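2'-deoxycytidine 5'-triphosphate deaminase (Agrobacterium tumefaciens, PDB 2R9Q) probably catalyses the hydrolytic deamination of dCTP to dUTP, a step in the supply of precursors for thymidine nucleotides. Local coordinates at residues D36-L47 with V157-F168. Sequence-based numbering, arbitrary orientation.
Sequences DQVQPASLDLRL and VRRGSRLSQIRF
Leu43 and Ile166 face each other as an antiparallel hydrogen-bonded pair, each accepting the other's N-H at 2.8 Å (N to O, both ways). Around them the axes of strands 42-46 and 162-168 make 145° between their N-to-C directions. Leu45 N still reaches Ser164 O, but beyond it the ladder opens and water 2 bridges Leu45 O and Leu163 N. Pairing resumes where Leu47 N bonds to Ser161 O, and Gly160 N, in the type II turn 158-161, to Leu47 O.

On the sheet face of Asp44, Gln165 and Arg162, the two carboxylate oxygens divide their work. Gln165 NE2 meets Asp44 OD1 at 2.7 Å, nearly end-on to the C-O bond. Arg162 bends at chi2 and chi3, which swings its guanidinium across Asp44, carboxylate and guanidinium planes 68° apart. Arg162 NE, at 3.0 Å, and NH2, at 2.8 Å, both grip Asp44 OD2 side-on. Its NH1 bonds almost straight to Asp36 OD1 (3.0 Å) and also pairs with Asp34, while Lys113 adds a second charge at Asp44. The face of Leu43, Leu45 and Ile166 is mostly apolar, with Ser164 its polar member: Leu45 CD2 packs on Ile166 CG2 at 3.8 Å, beside Leu96 and Leu144 of the facing sheet.

This buried join within the dUTPase-like N-terminal domain therefore combines a largely apolar inner face with a charged one, where donors on both oxygens fix the rotation of the Asp44 carboxylate.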
loop_
_atom_site.group_PDB
_atom_site.type_symbol
_atom_site.label_atom_id
_atom_site.label_comp_id
_atom_site.label_asym_id
_atom_site.label_seq_id
_atom_site.Cartn_x
_atom_site.Cartn_y
_atom_site.Cartn_z
ATOM N N ASP B 36 24.967 26.033 18.448
ATOM C CA ASP B 36 23.777 25.498 19.091
ATOM C C ASP B 36 23.696 23.968 19.070
ATOM O O ASP B 36 22.603 23.397 19.221
ATOM C CB ASP B 36 22.551 26.112 18.427
ATOM C CG ASP B 36 22.424 25.737 16.972
ATOM O OD1 ASP B 36 23.439 25.448 16.312
ATOM O OD2 ASP B 36 21.292 25.728 16.482
ATOM N N GLN B 37 24.848 23.306 18.924
ATOM C CA GLN B 37 24.874 21.847 18.758
ATOM C C GLN B 37 24.716 21.096 20.067
ATOM O O GLN B 37 24.128 20.003 20.086
ATOM C CB GLN B 37 26.130 21.368 18.048
ATOM C CG GLN B 37 25.920 20.082 17.305
ATOM C CD GLN B 37 27.192 19.561 16.682
ATOM O OE1 GLN B 37 27.961 20.317 16.118
ATOM N NE2 GLN B 37 27.412 18.264 16.778
ATOM N N VAL B 38 25.227 21.687 21.145
ATOM C CA VAL B 38 25.149 21.098 22.479
ATOM C C VAL B 38 23.877 21.606 23.157
ATOM O O VAL B 38 23.671 22.814 23.323
ATOM C CB VAL B 38 26.400 21.418 23.341
ATOM C CG1 VAL B 38 26.330 20.694 24.692
ATOM C CG2 VAL B 38 27.710 21.069 22.566
ATOM N N GLN B 39 23.004 20.671 23.487
ATOM C CA GLN B 39 21.772 20.969 24.156
ATOM C C GLN B 39 22.077 20.850 25.645
ATOM O O GLN B 39 23.164 20.379 26.019
ATOM C CB GLN B 39 20.657 20.009 23.698
ATOM C CG GLN B 39 20.460 19.903 22.180
ATOM C CD GLN B 39 20.146 21.214 21.541
ATOM O OE1 GLN B 39 19.559 22.096 22.162
ATOM N NE2 GLN B 39 20.566 21.376 20.300
ATOM N N PRO B 40 21.145 21.310 26.501
ATOM C CA PRO B 40 21.284 21.209 27.962
ATOM C C PRO B 40 21.688 19.817 28.510
ATOM O O PRO B 40 22.503 19.757 29.408
ATOM C CB PRO B 40 19.907 21.635 28.463
ATOM C CG PRO B 40 19.375 22.520 27.419
ATOM C CD PRO B 40 19.904 22.019 26.125
ATOM N N ALA B 41 21.150 18.723 27.951
ATOM C CA ALA B 41 21.438 17.350 28.420
ATOM C C ALA B 41 21.648 16.305 27.293
ATOM O O ALA B 41 21.390 15.106 27.488
ATOM C CB ALA B 41 20.350 16.901 29.347
ATOM N N SER B 42 22.126 16.782 26.132
ATOM C CA SER B 42 22.395 15.954 24.952
ATOM C C SER B 42 23.173 16.755 23.915
ATOM O O SER B 42 23.350 17.959 24.036
ATOM C CB SER B 42 21.094 15.424 24.329
ATOM O OG SER B 42 20.195 16.487 24.027
ATOM N N LEU B 43 23.646 16.063 22.896
ATOM C CA LEU B 43 24.309 16.655 21.762
ATOM C C LEU B 43 23.695 16.166 20.439
ATOM O O LEU B 43 23.567 14.975 20.191
ATOM C CB LEU B 43 25.789 16.303 21.840
ATOM C CG LEU B 43 26.701 16.500 20.634
ATOM C CD1 LEU B 43 27.117 17.944 20.439
ATOM C CD2 LEU B 43 27.864 15.563 20.779
ATOM N N ASP B 44 23.302 17.109 19.598
ATOM C CA ASP B 44 23.007 16.855 18.178
ATOM C C ASP B 44 24.190 16.262 17.422
ATOM O O ASP B 44 25.346 16.642 17.634
ATOM C CB ASP B 44 22.538 18.119 17.465
ATOM C CG ASP B 44 21.116 18.497 17.837
ATOM O OD1 ASP B 44 20.558 17.855 18.765
ATOM O OD2 ASP B 44 20.568 19.422 17.190
ATOM N N LEU B 45 23.853 15.304 16.567
ATOM C CA LEU B 45 24.785 14.614 15.710
ATOM C C LEU B 45 24.562 15.068 14.276
ATOM O O LEU B 45 23.435 15.253 13.848
ATOM C CB LEU B 45 24.599 13.093 15.817
ATOM C CG LEU B 45 24.795 12.429 17.172
ATOM C CD1 LEU B 45 24.174 11.013 17.114
ATOM C CD2 LEU B 45 26.275 12.421 17.565
ATOM N N ARG B 46 25.650 15.240 13.547
ATOM C CA ARG B 46 25.622 15.747 12.203
ATOM C C ARG B 46 26.045 14.677 11.224
ATOM O O ARG B 46 26.973 13.936 11.477
ATOM C CB ARG B 46 26.584 16.936 12.046
ATOM C CG ARG B 46 26.307 18.152 12.900
ATOM C CD ARG B 46 27.384 19.197 12.737
ATOM N NE ARG B 46 28.648 18.846 13.405
ATOM C CZ ARG B 46 29.699 19.667 13.487
ATOM N NH1 ARG B 46 30.808 19.273 14.088
ATOM N NH2 ARG B 46 29.646 20.886 12.981
ATOM N N LEU B 47 25.368 14.659 10.087
ATOM C CA LEU B 47 25.745 13.840 8.939
ATOM C C LEU B 47 27.077 14.256 8.331
ATOM O O LEU B 47 27.408 15.464 8.211
ATOM C CB LEU B 47 24.674 13.890 7.825
ATOM C CG LEU B 47 23.196 13.662 8.173
ATOM C CD1 LEU B 47 22.352 13.608 6.897
ATOM C CD2 LEU B 47 23.016 12.436 9.048
ATOM N N VAL B 157 18.740 16.073 2.723
ATOM C CA VAL B 157 19.793 16.120 3.741
ATOM C C VAL B 157 21.140 16.415 3.118
ATOM O O VAL B 157 21.336 16.247 1.928
ATOM C CB VAL B 157 19.887 14.801 4.603
ATOM C CG1 VAL B 157 18.519 14.442 5.174
ATOM C CG2 VAL B 157 20.550 13.628 3.825
ATOM N N ARG B 158 22.073 16.849 3.942
ATOM C CA ARG B 158 23.405 17.154 3.501
ATOM C C ARG B 158 24.375 17.077 4.658
ATOM O O ARG B 158 23.982 16.859 5.809
ATOM C CB ARG B 158 23.452 18.556 2.895
ATOM C CG ARG B 158 22.981 19.651 3.864
ATOM C CD ARG B 158 22.994 20.979 3.220
ATOM N NE ARG B 158 22.095 21.057 2.080
ATOM C CZ ARG B 158 20.790 21.270 2.168
ATOM N NH1 ARG B 158 20.210 21.406 3.342
ATOM N NH2 ARG B 158 20.050 21.349 1.069
ATOM N N ARG B 159 25.652 17.294 4.336
ATOM C CA ARG B 159 26.697 17.357 5.337
ATOM C C ARG B 159 26.285 18.430 6.336
ATOM O O ARG B 159 25.950 19.533 5.959
ATOM C CB ARG B 159 28.049 17.637 4.712
ATOM C CG ARG B 159 29.166 17.658 5.712
ATOM C CD ARG B 159 30.479 18.123 5.125
ATOM N NE ARG B 159 31.488 18.332 6.181
ATOM C CZ ARG B 159 32.227 17.368 6.735
ATOM N NH1 ARG B 159 32.109 16.097 6.350
ATOM N NH2 ARG B 159 33.104 17.667 7.680
ATOM N N GLY B 160 26.268 18.051 7.604
ATOM C CA GLY B 160 25.818 18.912 8.674
ATOM C C GLY B 160 24.418 18.714 9.217
ATOM O O GLY B 160 24.130 19.184 10.290
ATOM N N SER B 161 23.547 18.033 8.479
ATOM C CA SER B 161 22.163 17.854 8.890
ATOM C C SER B 161 22.112 17.162 10.242
ATOM O O SER B 161 22.932 16.308 10.541
ATOM C CB SER B 161 21.337 17.114 7.825
ATOM O OG SER B 161 21.195 17.874 6.641
ATOM N N ARG B 162 21.173 17.585 11.073
ATOM C CA ARG B 162 21.062 17.089 12.434
ATOM C C ARG B 162 19.721 16.422 12.584
ATOM O O ARG B 162 18.726 17.083 12.566
ATOM C CB ARG B 162 21.230 18.240 13.407
ATOM C CG ARG B 162 22.664 18.694 13.502
ATOM C CD ARG B 162 22.835 20.160 13.728
ATOM N NE ARG B 162 22.154 20.559 14.945
ATOM C CZ ARG B 162 22.276 21.728 15.568
ATOM N NH1 ARG B 162 23.083 22.666 15.123
ATOM N NH2 ARG B 162 21.582 21.950 16.675
ATOM N N LEU B 163 19.700 15.098 12.675
ATOM C CA LEU B 163 18.433 14.359 12.773
ATOM C C LEU B 163 18.272 13.694 14.135
ATOM O O LEU B 163 17.167 13.447 14.603
ATOM C CB LEU B 163 18.296 13.371 11.633
ATOM C CG LEU B 163 18.148 13.815 10.161
ATOM C CD1 LEU B 163 19.457 14.331 9.581
ATOM C CD2 LEU B 163 17.710 12.636 9.313
ATOM N N SER B 164 19.388 13.544 14.820
ATOM C CA SER B 164 19.484 12.719 15.988
ATOM C C SER B 164 20.270 13.401 17.075
ATOM O O SER B 164 20.994 14.338 16.818
ATOM C CB SER B 164 20.177 11.433 15.574
ATOM O OG SER B 164 20.086 10.480 16.584
ATOM N N GLN B 165 20.114 12.920 18.299
ATOM C CA GLN B 165 20.923 13.373 19.431
ATOM C C GLN B 165 21.345 12.260 20.405
ATOM O O GLN B 165 20.677 11.246 20.553
ATOM C CB GLN B 165 20.269 14.528 20.165
ATOM C CG GLN B 165 18.862 14.364 20.489
ATOM C CD GLN B 165 18.220 15.638 20.953
ATOM O OE1 GLN B 165 17.266 15.601 21.724
ATOM N NE2 GLN B 165 18.744 16.781 20.516
ATOM N N ILE B 166 22.498 12.485 21.030
ATOM C CA ILE B 166 23.126 11.554 21.948
ATOM C C ILE B 166 23.199 12.175 23.370
ATOM O O ILE B 166 23.653 13.306 23.548
ATOM C CB ILE B 166 24.510 11.107 21.388
ATOM C CG1 ILE B 166 25.135 9.983 22.215
ATOM C CG2 ILE B 166 25.493 12.250 21.282
ATOM C CD1 ILE B 166 26.439 9.521 21.640
ATOM N N ARG B 167 22.707 11.434 24.360
ATOM C CA ARG B 167 22.782 11.814 25.774
ATOM C C ARG B 167 23.817 10.939 26.477
ATOM O O ARG B 167 23.795 9.724 26.352
ATOM C CB ARG B 167 21.407 11.642 26.416
ATOM C CG ARG B 167 21.324 11.841 27.923
ATOM C CD ARG B 167 19.877 11.979 28.362
ATOM N NE ARG B 167 19.258 13.251 27.940
ATOM C CZ ARG B 167 18.014 13.614 28.224
ATOM N NH1 ARG B 167 17.225 12.808 28.898
ATOM N NH2 ARG B 167 17.548 14.787 27.819
ATOM N N PHE B 168 24.731 11.572 27.199
ATOM C CA PHE B 168 25.800 10.874 27.944
ATOM C C PHE B 168 25.472 10.775 29.413
ATOM O O PHE B 168 24.872 11.681 29.975
ATOM C CB PHE B 168 27.141 11.589 27.782
ATOM C CG PHE B 168 27.528 11.824 26.361
ATOM C CD1 PHE B 168 28.296 10.913 25.687
ATOM C CD2 PHE B 168 27.114 12.968 25.698
ATOM C CE1 PHE B 168 28.630 11.112 24.386
ATOM C CE2 PHE B 168 27.459 13.182 24.400
ATOM C CZ PHE B 168 28.218 12.254 23.741
HETATM O O HOH W 1 24.204 14.207 27.731
HETATM O O HOH W 2 22.131 13.631 12.244
#